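Side-chain contacts in putative beta-glucosidase (Bifidobacterium adolescentis, PDB 5WAB), which has beta-glucosidase activity as a family 3 glycoside hydrolase and probably also removes terminal arabinopyranosyl groups from ginsenoside Rb2: residues G378-L383 with R388-E393; V403-L408 with V483-V488; E432-V437 with I444-S449; A457-A460 with G465-E468. All coordinates share one frame; numbering follows the deposited sequence.

Interaction 1: G378-L383 with R388-E393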
loop_
_atom_site.group_PDB
_atom_site.type_symbol
_atom_site.label_atom_id
_atom_site.label_comp_id
_atom_site.label_asym_id
_atom_site.label_seq_id
_atom_site.Cartn_x
_atom_site.Cartn_y
_atom_site.Cartn_z
ATOM N N GLY A 378 -32.482 -2.795 4.201
ATOM C CA GLY A 378 -32.451 -1.349 4.388
ATOM C C GLY A 378 -32.296 -0.545 3.126
ATOM O O GLY A 378 -33.043 0.412 2.901
ATOM N N PHE A 379 -31.340 -0.915 2.281
ATOM C CA PHE A 379 -31.063 -0.181 1.057
ATOM C C PHE A 379 -30.530 -1.158 0.019
ATOM O O PHE A 379 -30.209 -2.309 0.324
ATOM C CB PHE A 379 -30.077 0.966 1.309
ATOM C CG PHE A 379 -28.781 0.524 1.935
ATOM C CD1 PHE A 379 -27.689 0.188 1.149
ATOM C CD2 PHE A 379 -28.654 0.442 3.312
ATOM C CE1 PHE A 379 -26.499 -0.217 1.726
ATOM C CE2 PHE A 379 -27.467 0.034 3.893
ATOM C CZ PHE A 379 -26.390 -0.295 3.101
ATOM N N THR A 380 -30.446 -0.688 -1.217
ATOM C CA THR A 380 -29.896 -1.480 -2.305
ATOM C C THR A 380 -28.501 -0.989 -2.670
ATOM O O THR A 380 -28.128 0.157 -2.405
ATOM C CB THR A 380 -30.820 -1.428 -3.522
ATOM O OG1 THR A 380 -31.088 -0.063 -3.861
ATOM C CG2 THR A 380 -32.127 -2.135 -3.214
ATOM N N LEU A 381 -27.715 -1.888 -3.268
ATOM C CA LEU A 381 -26.343 -1.579 -3.651
ATOM C C LEU A 381 -26.245 -0.951 -5.033
ATOM O O LEU A 381 -25.229 -1.119 -5.718
ATOM C CB LEU A 381 -25.479 -2.838 -3.567
ATOM C CG LEU A 381 -25.400 -3.477 -2.173
ATOM C CD1 LEU A 381 -24.444 -4.667 -2.155
ATOM C CD2 LEU A 381 -25.010 -2.448 -1.121
ATOM N N ASP A 382 -27.271 -0.233 -5.459
ATOM C CA ASP A 382 -27.314 0.432 -6.750
ATOM C C ASP A 382 -27.498 1.930 -6.549
ATOM O O ASP A 382 -27.601 2.425 -5.424
ATOM C CB ASP A 382 -28.428 -0.145 -7.630
ATOM C CG ASP A 382 -29.758 -0.244 -6.913
ATOM O OD1 ASP A 382 -30.067 0.629 -6.071
ATOM O OD2 ASP A 382 -30.505 -1.201 -7.204
ATOM N N LEU A 383 -27.522 2.647 -7.672
ATOM C CA LEU A 383 -27.732 4.087 -7.690
ATOM C C LEU A 383 -29.208 4.467 -7.661
ATOM O O LEU A 383 -29.524 5.662 -7.708
ATOM C CB LEU A 383 -27.059 4.691 -8.926
ATOM N N ARG A 388 -38.455 3.545 0.458
ATOM C CA ARG A 388 -39.107 3.800 1.738
ATOM C C ARG A 388 -39.604 2.515 2.388
ATOM O O ARG A 388 -39.685 2.434 3.618
ATOM C CB ARG A 388 -40.257 4.792 1.554
ATOM C CG ARG A 388 -39.797 6.177 1.136
ATOM C CD ARG A 388 -39.103 6.886 2.292
ATOM N NE ARG A 388 -38.548 8.183 1.908
ATOM C CZ ARG A 388 -37.280 8.369 1.552
ATOM N NH1 ARG A 388 -36.444 7.342 1.547
ATOM N NH2 ARG A 388 -36.842 9.574 1.212
ATOM N N THR A 389 -39.933 1.503 1.583
ATOM C CA THR A 389 -40.412 0.242 2.142
ATOM C C THR A 389 -39.286 -0.505 2.841
ATOM O O THR A 389 -39.453 -0.992 3.965
ATOM C CB THR A 389 -41.030 -0.623 1.045
ATOM O OG1 THR A 389 -42.050 0.121 0.367
ATOM C CG2 THR A 389 -41.643 -1.881 1.653
ATOM N N LEU A 390 -38.138 -0.637 2.174
ATOM C CA LEU A 390 -36.980 -1.257 2.812
ATOM C C LEU A 390 -36.515 -0.440 4.010
ATOM O O LEU A 390 -36.102 -0.998 5.034
ATOM C CB LEU A 390 -35.846 -1.417 1.801
ATOM C CG LEU A 390 -36.073 -2.425 0.674
ATOM C CD1 LEU A 390 -34.850 -2.483 -0.217
ATOM C CD2 LEU A 390 -36.411 -3.800 1.225
ATOM N N GLU A 391 -36.583 0.888 3.897
ATOM C CA GLU A 391 -36.172 1.759 4.994
ATOM C C GLU A 391 -37.058 1.557 6.216
ATOM O O GLU A 391 -36.562 1.479 7.346
ATOM C CB GLU A 391 -36.206 3.214 4.527
ATOM C CG GLU A 391 -35.737 4.243 5.536
ATOM C CD GLU A 391 -35.620 5.630 4.921
ATOM O OE1 GLU A 391 -34.932 5.760 3.886
ATOM O OE2 GLU A 391 -36.237 6.582 5.451
ATOM N N ALA A 392 -38.373 1.455 6.005
ATOM C CA ALA A 392 -39.298 1.245 7.114
ATOM C C ALA A 392 -39.099 -0.121 7.763
ATOM O O ALA A 392 -39.201 -0.249 8.989
ATOM C CB ALA A 392 -40.740 1.407 6.634
ATOM N N GLU A 393 -38.841 -1.159 6.960
ATOM C CA GLU A 393 -38.568 -2.473 7.533
ATOM C C GLU A 393 -37.334 -2.436 8.424
ATOM O O GLU A 393 -37.320 -3.037 9.505
ATOM C CB GLU A 393 -38.384 -3.518 6.431
ATOM C CG GLU A 393 -38.095 -4.915 6.983
ATOM C CD GLU A 393 -37.418 -5.837 5.985
ATOM O OE1 GLU A 393 -37.123 -5.395 4.850
ATOM O OE2 GLU A 393 -37.166 -7.008 6.346
HETATM O O HOH W 1 -35.303 -3.727 4.872
#
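Gly-378 and Leu-390 join the loop after strand 373-376 to the helix that follows it, 388-399. This is a strand-loop-helix connection in the C-terminal alpha/beta domain of the family 3 fold. Gly-378 CA and Leu-390 CA are 4.8 Å apart.

The direct contacts are van der Waals. The carbonyl oxygen Gly-378 O sits 3.5 Å from Leu-390 CB. Further out, methyl CG2 of Thr-380 meets CD1 of Leu-390 at 4.1 Å, and the two side chains cross nearly at right angles. The leucine has CG beside its own backbone N (chi1 -68°), with the chain then extended toward the threonine.

No direct hydrogen bond spans the contact, but a water does the bridging. It accepts from Gly-378 N at 3.0 Å, donates to Leu-390 O at 2.8 Å and donates again to the carboxylate of Glu-393.

Within the helix, Arg-388 NH1 and Glu-391 OE1 form a salt bridge of 3.2 Å. Within the loop, Thr-380 OG1 donates to Asp-382 and also bonds to Lys-429 NZ on helix 428-438. The hydroxyl meets Asp-382 OD1 from above the carboxylate plane, 38° out of it.

Interaction 2: V403-L408 with V483-V488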
loop_
_atom_site.group_PDB
_atom_site.type_symbol
_atom_site.label_atom_id
_atom_site.label_comp_id
_atom_site.label_asym_id
_atom_site.label_seq_id
_atom_site.Cartn_x
_atom_site.Cartn_y
_atom_site.Cartn_z
ATOM N N VAL A 403 -28.631 -4.310 20.105
ATOM C CA VAL A 403 -27.628 -3.621 19.306
ATOM C C VAL A 403 -27.979 -3.818 17.838
ATOM O O VAL A 403 -28.435 -4.894 17.438
ATOM C CB VAL A 403 -26.203 -4.143 19.595
ATOM C CG1 VAL A 403 -25.163 -3.304 18.866
ATOM C CG2 VAL A 403 -25.921 -4.155 21.088
ATOM N N VAL A 404 -27.784 -2.773 17.038
ATOM C CA VAL A 404 -27.991 -2.840 15.597
ATOM C C VAL A 404 -26.625 -2.717 14.935
ATOM O O VAL A 404 -25.904 -1.735 15.150
ATOM C CB VAL A 404 -28.979 -1.774 15.095
ATOM C CG1 VAL A 404 -28.671 -0.426 15.681
ATOM C CG2 VAL A 404 -28.968 -1.712 13.573
ATOM N N LEU A 405 -26.261 -3.734 14.161
ATOM C CA LEU A 405 -25.038 -3.740 13.363
ATOM C C LEU A 405 -25.410 -3.322 11.946
ATOM O O LEU A 405 -25.971 -4.110 11.182
ATOM C CB LEU A 405 -24.391 -5.120 13.394
ATOM C CG LEU A 405 -24.020 -5.620 14.791
ATOM C CD1 LEU A 405 -23.427 -7.022 14.741
ATOM C CD2 LEU A 405 -23.065 -4.644 15.464
ATOM N N MET A 406 -25.110 -2.073 11.601
ATOM C CA MET A 406 -25.456 -1.521 10.299
ATOM C C MET A 406 -24.228 -1.503 9.406
ATOM O O MET A 406 -23.200 -0.919 9.766
ATOM C CB MET A 406 -26.016 -0.110 10.426
ATOM C CG MET A 406 -26.565 0.411 9.120
ATOM S SD MET A 406 -27.475 1.924 9.380
ATOM C CE MET A 406 -28.630 1.357 10.622
ATOM N N PHE A 407 -24.345 -2.123 8.235
ATOM C CA PHE A 407 -23.228 -2.271 7.306
ATOM C C PHE A 407 -23.411 -1.292 6.153
ATOM O O PHE A 407 -24.323 -1.446 5.333
ATOM C CB PHE A 407 -23.132 -3.714 6.817
ATOM C CG PHE A 407 -22.639 -4.670 7.866
ATOM C CD1 PHE A 407 -23.458 -5.045 8.922
ATOM C CD2 PHE A 407 -21.364 -5.194 7.800
ATOM C CE1 PHE A 407 -23.014 -5.922 9.890
ATOM C CE2 PHE A 407 -20.911 -6.077 8.767
ATOM C CZ PHE A 407 -21.737 -6.438 9.811
ATOM N N LEU A 408 -22.549 -0.285 6.097
ATOM C CA LEU A 408 -22.610 0.768 5.098
ATOM C C LEU A 408 -21.317 0.786 4.285
ATOM O O LEU A 408 -20.354 0.068 4.579
ATOM C CB LEU A 408 -22.846 2.116 5.775
ATOM C CG LEU A 408 -23.987 2.095 6.792
ATOM C CD1 LEU A 408 -24.070 3.411 7.565
ATOM C CD2 LEU A 408 -25.304 1.774 6.095
ATOM N N VAL A 483 -14.203 -10.108 15.660
ATOM C CA VAL A 483 -13.892 -8.796 16.213
ATOM C C VAL A 483 -15.111 -8.200 16.905
ATOM O O VAL A 483 -15.033 -7.739 18.048
ATOM C CB VAL A 483 -13.360 -7.864 15.110
ATOM C CG1 VAL A 483 -13.256 -6.440 15.630
ATOM C CG2 VAL A 483 -12.006 -8.355 14.605
ATOM N N ILE A 484 -16.257 -8.219 16.221
ATOM C CA ILE A 484 -17.464 -7.583 16.741
ATOM C C ILE A 484 -17.924 -8.266 18.022
ATOM O O ILE A 484 -18.417 -7.611 18.950
ATOM C CB ILE A 484 -18.561 -7.589 15.660
ATOM C CG1 ILE A 484 -18.169 -6.658 14.509
ATOM C CG2 ILE A 484 -19.915 -7.214 16.246
ATOM C CD1 ILE A 484 -19.094 -6.733 13.312
ATOM N N PHE A 485 -17.745 -9.581 18.111
ATOM C CA PHE A 485 -18.187 -10.336 19.274
ATOM C C PHE A 485 -17.050 -10.655 20.228
ATOM O O PHE A 485 -17.228 -11.466 21.143
ATOM C CB PHE A 485 -18.907 -11.607 18.835
ATOM C CG PHE A 485 -20.211 -11.336 18.157
ATOM C CD1 PHE A 485 -21.360 -11.128 18.899
ATOM C CD2 PHE A 485 -20.284 -11.244 16.781
ATOM C CE1 PHE A 485 -22.562 -10.859 18.283
ATOM C CE2 PHE A 485 -21.481 -10.973 16.157
ATOM C CZ PHE A 485 -22.624 -10.782 16.908
ATOM N N GLY A 486 -15.885 -10.049 20.028
ATOM C CA GLY A 486 -14.857 -10.058 21.041
ATOM C C GLY A 486 -14.004 -11.297 21.102
ATOM O O GLY A 486 -13.256 -11.460 22.072
ATOM N N LYS A 487 -14.107 -12.193 20.120
ATOM C CA LYS A 487 -13.165 -13.305 20.067
ATOM C C LYS A 487 -11.738 -12.800 19.902
ATOM O O LYS A 487 -10.800 -13.422 20.413
ATOM C CB LYS A 487 -13.528 -14.266 18.934
ATOM C CG LYS A 487 -14.886 -14.951 19.105
ATOM C CD LYS A 487 -14.992 -15.644 20.465
ATOM C CE LYS A 487 -16.292 -16.427 20.616
ATOM N NZ LYS A 487 -17.498 -15.575 20.411
ATOM N N VAL A 488 -11.564 -11.665 19.220
ATOM C CA VAL A 488 -10.269 -11.022 19.053
ATOM C C VAL A 488 -10.495 -9.521 19.139
ATOM O O VAL A 488 -11.566 -9.016 18.785
ATOM C CB VAL A 488 -9.623 -11.389 17.698
ATOM C CG1 VAL A 488 -10.626 -11.198 16.572
ATOM C CG2 VAL A 488 -8.336 -10.608 17.455
#
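Leu-405 and Ile-484 are the residues whose backbones come nearest here, with CA atoms 9.1 Å apart. Segment 403-408 is an extended strand. Segment 483-488 holds the last two residues of helix 476-484 and the loop after it. Phe-485 is the first residue to leave helical angles, and Gly-486 turns the chain with a positive phi of 82°. Gly-486 N still bonds to Val-483 O at 3.2 Å.

Side chains alone bridge the gap. Leu-405 and Ile-484 point at each other and slide past in opposite directions. The branch methyl CG2 of Ile-484 does most of the touching, at 3.8 Å from Leu-405 CD1 and 4.1 Å from Leu-405 CD2. With CG1 beside the backbone N (chi1 -68°), CG2 is left anti to that N. The same methyl lies over one face of the Phe-485 ring, 4.0 Å above its plane and offset toward the rim.

Two looser contacts flank this pair. Leu-405 CD1 is 4.4 Å from Phe-485 CZ, and Phe-407 CZ is 4.4 Å from Ile-484 CD1.

All four residues are buried on one side of the parallel part of the sheet. Strand 403-409 runs between strands 334-337 and 444-449. Met-406 turns to the other side, where it packs on Leu-434 and Val-437 of helix 428-438.

Interaction 3: E432-V437 with I444-S449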
loop_
_atom_site.group_PDB
_atom_site.type_symbol
_atom_site.label_atom_id
_atom_site.label_comp_id
_atom_site.label_asym_id
_atom_site.label_seq_id
_atom_site.Cartn_x
_atom_site.Cartn_y
_atom_site.Cartn_z
ATOM N N GLU A 432 -29.343 8.565 5.066
ATOM C CA GLU A 432 -30.727 8.776 5.479
ATOM C C GLU A 432 -31.242 7.608 6.304
ATOM O O GLU A 432 -31.940 7.807 7.304
ATOM C CB GLU A 432 -31.625 9.001 4.264
ATOM C CG GLU A 432 -31.502 10.378 3.636
ATOM C CD GLU A 432 -32.124 10.438 2.255
ATOM O OE1 GLU A 432 -31.372 10.578 1.263
ATOM O OE2 GLU A 432 -33.368 10.330 2.163
ATOM N N LEU A 433 -30.910 6.378 5.902
ATOM C CA LEU A 433 -31.344 5.213 6.664
ATOM C C LEU A 433 -30.730 5.208 8.056
ATOM O O LEU A 433 -31.403 4.877 9.039
ATOM C CB LEU A 433 -30.988 3.930 5.920
ATOM C CG LEU A 433 -31.241 2.655 6.723
ATOM C CD1 LEU A 433 -32.726 2.415 6.878
ATOM C CD2 LEU A 433 -30.572 1.469 6.057
ATOM N N LEU A 434 -29.450 5.569 8.157
ATOM C CA LEU A 434 -28.808 5.644 9.464
ATOM C C LEU A 434 -29.499 6.667 10.360
ATOM O O LEU A 434 -29.750 6.393 11.541
ATOM C CB LEU A 434 -27.327 5.983 9.299
ATOM C CG LEU A 434 -26.536 6.286 10.575
ATOM C CD1 LEU A 434 -26.619 5.138 11.575
ATOM C CD2 LEU A 434 -25.083 6.606 10.235
ATOM N N LYS A 435 -29.834 7.841 9.814
ATOM C CA LYS A 435 -30.538 8.851 10.602
ATOM C C LYS A 435 -31.889 8.335 11.076
ATOM O O LYS A 435 -32.279 8.559 12.228
ATOM C CB LYS A 435 -30.729 10.133 9.787
ATOM C CG LYS A 435 -29.452 10.905 9.472
ATOM C CD LYS A 435 -29.665 11.899 8.328
ATOM C CE LYS A 435 -28.686 13.071 8.403
ATOM N NZ LYS A 435 -27.260 12.633 8.462
ATOM N N ALA A 436 -32.612 7.629 10.203
ATOM C CA ALA A 436 -33.925 7.110 10.571
ATOM C C ALA A 436 -33.811 6.018 11.622
ATOM O O ALA A 436 -34.612 5.968 12.562
ATOM C CB ALA A 436 -34.648 6.589 9.332
ATOM N N VAL A 437 -32.831 5.126 11.481
ATOM C CA VAL A 437 -32.652 4.083 12.482
ATOM C C VAL A 437 -32.253 4.696 13.821
ATOM O O VAL A 437 -32.737 4.274 14.879
ATOM C CB VAL A 437 -31.630 3.041 11.988
ATOM C CG1 VAL A 437 -31.221 2.101 13.117
ATOM C CG2 VAL A 437 -32.200 2.255 10.814
ATOM N N ILE A 444 -26.023 1.864 17.902
ATOM C CA ILE A 444 -25.710 1.530 16.519
ATOM C C ILE A 444 -24.207 1.327 16.388
ATOM O O ILE A 444 -23.419 2.138 16.889
ATOM C CB ILE A 444 -26.189 2.626 15.555
ATOM C CG1 ILE A 444 -27.690 2.863 15.717
ATOM C CG2 ILE A 444 -25.858 2.244 14.124
ATOM C CD1 ILE A 444 -28.267 3.850 14.744
ATOM N N VAL A 445 -23.813 0.234 15.743
ATOM C CA VAL A 445 -22.446 0.039 15.274
ATOM C C VAL A 445 -22.480 0.032 13.752
ATOM O O VAL A 445 -23.185 -0.783 13.143
ATOM C CB VAL A 445 -21.821 -1.254 15.819
ATOM C CG1 VAL A 445 -20.372 -1.352 15.382
ATOM C CG2 VAL A 445 -21.918 -1.305 17.332
ATOM N N VAL A 446 -21.732 0.943 13.140
ATOM C CA VAL A 446 -21.605 1.024 11.691
ATOM C C VAL A 446 -20.307 0.339 11.277
ATOM O O VAL A 446 -19.233 0.669 11.794
ATOM C CB VAL A 446 -21.648 2.484 11.213
ATOM C CG1 VAL A 446 -21.205 2.591 9.760
ATOM C CG2 VAL A 446 -23.048 3.043 11.387
ATOM N N VAL A 447 -20.405 -0.633 10.372
ATOM C CA VAL A 447 -19.247 -1.289 9.766
ATOM C C VAL A 447 -19.126 -0.811 8.325
ATOM O O VAL A 447 -20.074 -0.948 7.541
ATOM C CB VAL A 447 -19.363 -2.821 9.825
ATOM C CG1 VAL A 447 -18.134 -3.468 9.202
ATOM C CG2 VAL A 447 -19.563 -3.287 11.262
ATOM N N LEU A 448 -17.952 -0.294 7.964
ATOM C CA LEU A 448 -17.725 0.334 6.667
ATOM C C LEU A 448 -17.049 -0.620 5.688
ATOM O O LEU A 448 -16.084 -1.306 6.036
ATOM C CB LEU A 448 -16.861 1.588 6.824
ATOM C CG LEU A 448 -17.462 2.791 7.550
ATOM C CD1 LEU A 448 -16.398 3.849 7.793
ATOM C CD2 LEU A 448 -18.615 3.374 6.750
ATOM N N SER A 449 -17.553 -0.637 4.453
ATOM C CA SER A 449 -16.955 -1.363 3.336
ATOM C C SER A 449 -16.586 -0.351 2.261
ATOM O O SER A 449 -17.468 0.304 1.693
ATOM C CB SER A 449 -17.920 -2.404 2.763
ATOM O OG SER A 449 -18.223 -3.412 3.703
#
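No ring or other flat group takes part where Leu-434 and Val-437 meet Ile-444 and Val-446. There are no faces or edges to assign, and the contact is made by methyl groups. The helix and strand belong to a beta-alpha-beta unit made of strand 403-409, helix 428-438 and strand 444-449. The axes of the two segments run nearly antiparallel (164°) and approach to 10.8 Å.

CD1 of Leu-434 is the methyl with the most partners. It lies 3.8 Å from Ile-444 CD1 and 3.9 Å from Ile-444 CG2, and it reaches Val-446 CG2 at 4.1 Å. The leucine extends away from its backbone N (chi1 172°), which carries this methyl down onto the strand. One helical turn on, Val-437 CG1 touches Ile-444 CD1 at 3.8 Å. The delta methyl of Ile-444 thus meets both helix residues. Each of the two meets the isoleucine at a slant.

Leu-434 also packs on Trp-459.

All four residues are buried, and no hydrogen bond or ion pair crosses. The contact therefore rests on dispersion and on the exclusion of water, with no directional bond to set the register of helix against strand.

Interaction 4: A457-A460 with G465-E468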
loop_
_atom_site.group_PDB
_atom_site.type_symbol
_atom_site.label_atom_id
_atom_site.label_comp_id
_atom_site.label_asym_id
_atom_site.label_seq_id
_atom_site.Cartn_x
_atom_site.Cartn_y
_atom_site.Cartn_z
ATOM N N ALA A 457 -17.195 11.888 9.626
ATOM C CA ALA A 457 -17.733 12.905 10.528
ATOM C C ALA A 457 -19.139 13.404 10.206
ATOM O O ALA A 457 -19.894 13.663 11.159
ATOM C CB ALA A 457 -16.761 14.094 10.582
ATOM N N PRO A 458 -19.559 13.576 8.945
ATOM C CA PRO A 458 -20.918 14.097 8.702
ATOM C C PRO A 458 -22.032 13.267 9.318
ATOM O O PRO A 458 -23.116 13.811 9.561
ATOM C CB PRO A 458 -21.020 14.126 7.168
ATOM C CG PRO A 458 -19.856 13.335 6.668
ATOM C CD PRO A 458 -18.792 13.516 7.687
ATOM N N TRP A 459 -21.815 11.975 9.572
ATOM C CA TRP A 459 -22.856 11.109 10.111
ATOM C C TRP A 459 -22.448 10.360 11.374
ATOM O O TRP A 459 -23.261 9.596 11.906
ATOM C CB TRP A 459 -23.306 10.096 9.049
ATOM C CG TRP A 459 -22.160 9.410 8.380
ATOM C CD1 TRP A 459 -21.583 9.755 7.191
ATOM C CD2 TRP A 459 -21.444 8.263 8.859
ATOM N NE1 TRP A 459 -20.554 8.898 6.904
ATOM C CE2 TRP A 459 -20.446 7.972 7.908
ATOM C CE3 TRP A 459 -21.549 7.457 9.998
ATOM C CZ2 TRP A 459 -19.555 6.906 8.061
ATOM C CZ3 TRP A 459 -20.660 6.398 10.149
ATOM C CH2 TRP A 459 -19.678 6.132 9.182
ATOM N N ALA A 460 -21.214 10.534 11.855
ATOM C CA ALA A 460 -20.724 9.760 12.989
ATOM C C ALA A 460 -21.559 9.962 14.249
ATOM O O ALA A 460 -21.521 9.112 15.147
ATOM C CB ALA A 460 -19.263 10.112 13.267
ATOM N N GLY A 465 -20.527 3.102 17.692
ATOM C CA GLY A 465 -19.341 2.380 17.284
ATOM C C GLY A 465 -19.159 2.429 15.782
ATOM O O GLY A 465 -20.129 2.255 15.035
ATOM N N ILE A 466 -17.933 2.688 15.329
ATOM C CA ILE A 466 -17.604 2.775 13.910
ATOM C C ILE A 466 -16.387 1.901 13.649
ATOM O O ILE A 466 -15.287 2.189 14.141
ATOM C CB ILE A 466 -17.347 4.213 13.442
ATOM C CG1 ILE A 466 -18.566 5.085 13.721
ATOM C CG2 ILE A 466 -16.985 4.246 11.962
ATOM C CD1 ILE A 466 -18.373 6.517 13.319
ATOM N N LEU A 467 -16.582 0.835 12.888
ATOM C CA LEU A 467 -15.513 -0.071 12.507
ATOM C C LEU A 467 -15.260 0.101 11.016
ATOM O O LEU A 467 -16.154 -0.147 10.200
ATOM C CB LEU A 467 -15.880 -1.515 12.849
ATOM C CG LEU A 467 -14.760 -2.540 12.703
ATOM C CD1 LEU A 467 -13.642 -2.222 13.679
ATOM C CD2 LEU A 467 -15.306 -3.929 12.957
ATOM N N GLU A 468 -14.068 0.575 10.667
ATOM C CA GLU A 468 -13.656 0.710 9.272
ATOM C C GLU A 468 -12.973 -0.588 8.850
ATOM O O GLU A 468 -11.835 -0.860 9.249
ATOM C CB GLU A 468 -12.738 1.919 9.097
ATOM C CG GLU A 468 -12.009 2.003 7.758
ATOM C CD GLU A 468 -12.932 2.046 6.549
ATOM O OE1 GLU A 468 -13.444 0.980 6.147
ATOM O OE2 GLU A 468 -13.132 3.146 5.992
#
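Strand 465-468 of the mixed sheet is met by the preceding loop through Ile-466, whose delta methyl touches Trp-459 and Ala-460. Ala-460 CB lies 3.7 Å from Ile-466 CD1. Trp-459 CZ3, on the six-membered part of the indole, lies 3.9 Å from the same methyl, Ile-466 CD1. The methyl approaches the ring obliquely. The extended chain of Ile-466 (chi2 179°) carries CD1 out to both residues, where it makes the closest contacts.

The loop joins two neighbouring parallel strands, 444-449 and 465-468. Beyond them the sheet changes direction, since strand 317-321 runs antiparallel to 465-468. Ile-466 bonds to that strand through its backbone and packs on its residues Leu-319 and Lys-320.

Trp-459 holds CG in the crowded position between its backbone N and carbonyl carbon (chi1 48°). Its side chain does not start out toward the strand, but the far end of the indole comes close to it. The ring also packs on Val-446 and Leu-448 of strand 444-449 and on Val-431 of helix 428-438. Its NE1 makes a weak hydrogen bond to Ser-455 O.

All four contacts lie in the C-terminal family 3 domain, and interactions 2, 3 and 4 reach the same sheet. Interactions 3 and 4 have centres about 8 Å apart and are joined by probable backbone hydrogen bonds, Val-446 N to Gly-465 O at 2.8 Å among them. Interactions 2 and 3 share the pairing of strands 403-409 and 444-449, with Met-406 N 2.8 Å from Val-445 O. Interaction 1 packs on interaction 3, where Phe-379 CD2 is 3.5 Å from Leu-433 CD2. It also reaches interaction 2 through Phe-379 and Leu-408. Interactions 1 and 4 do not touch; their nearest atoms are about 11 Å apart. Interactions 2-4 are apolar packing; interaction 1 adds a bridging water.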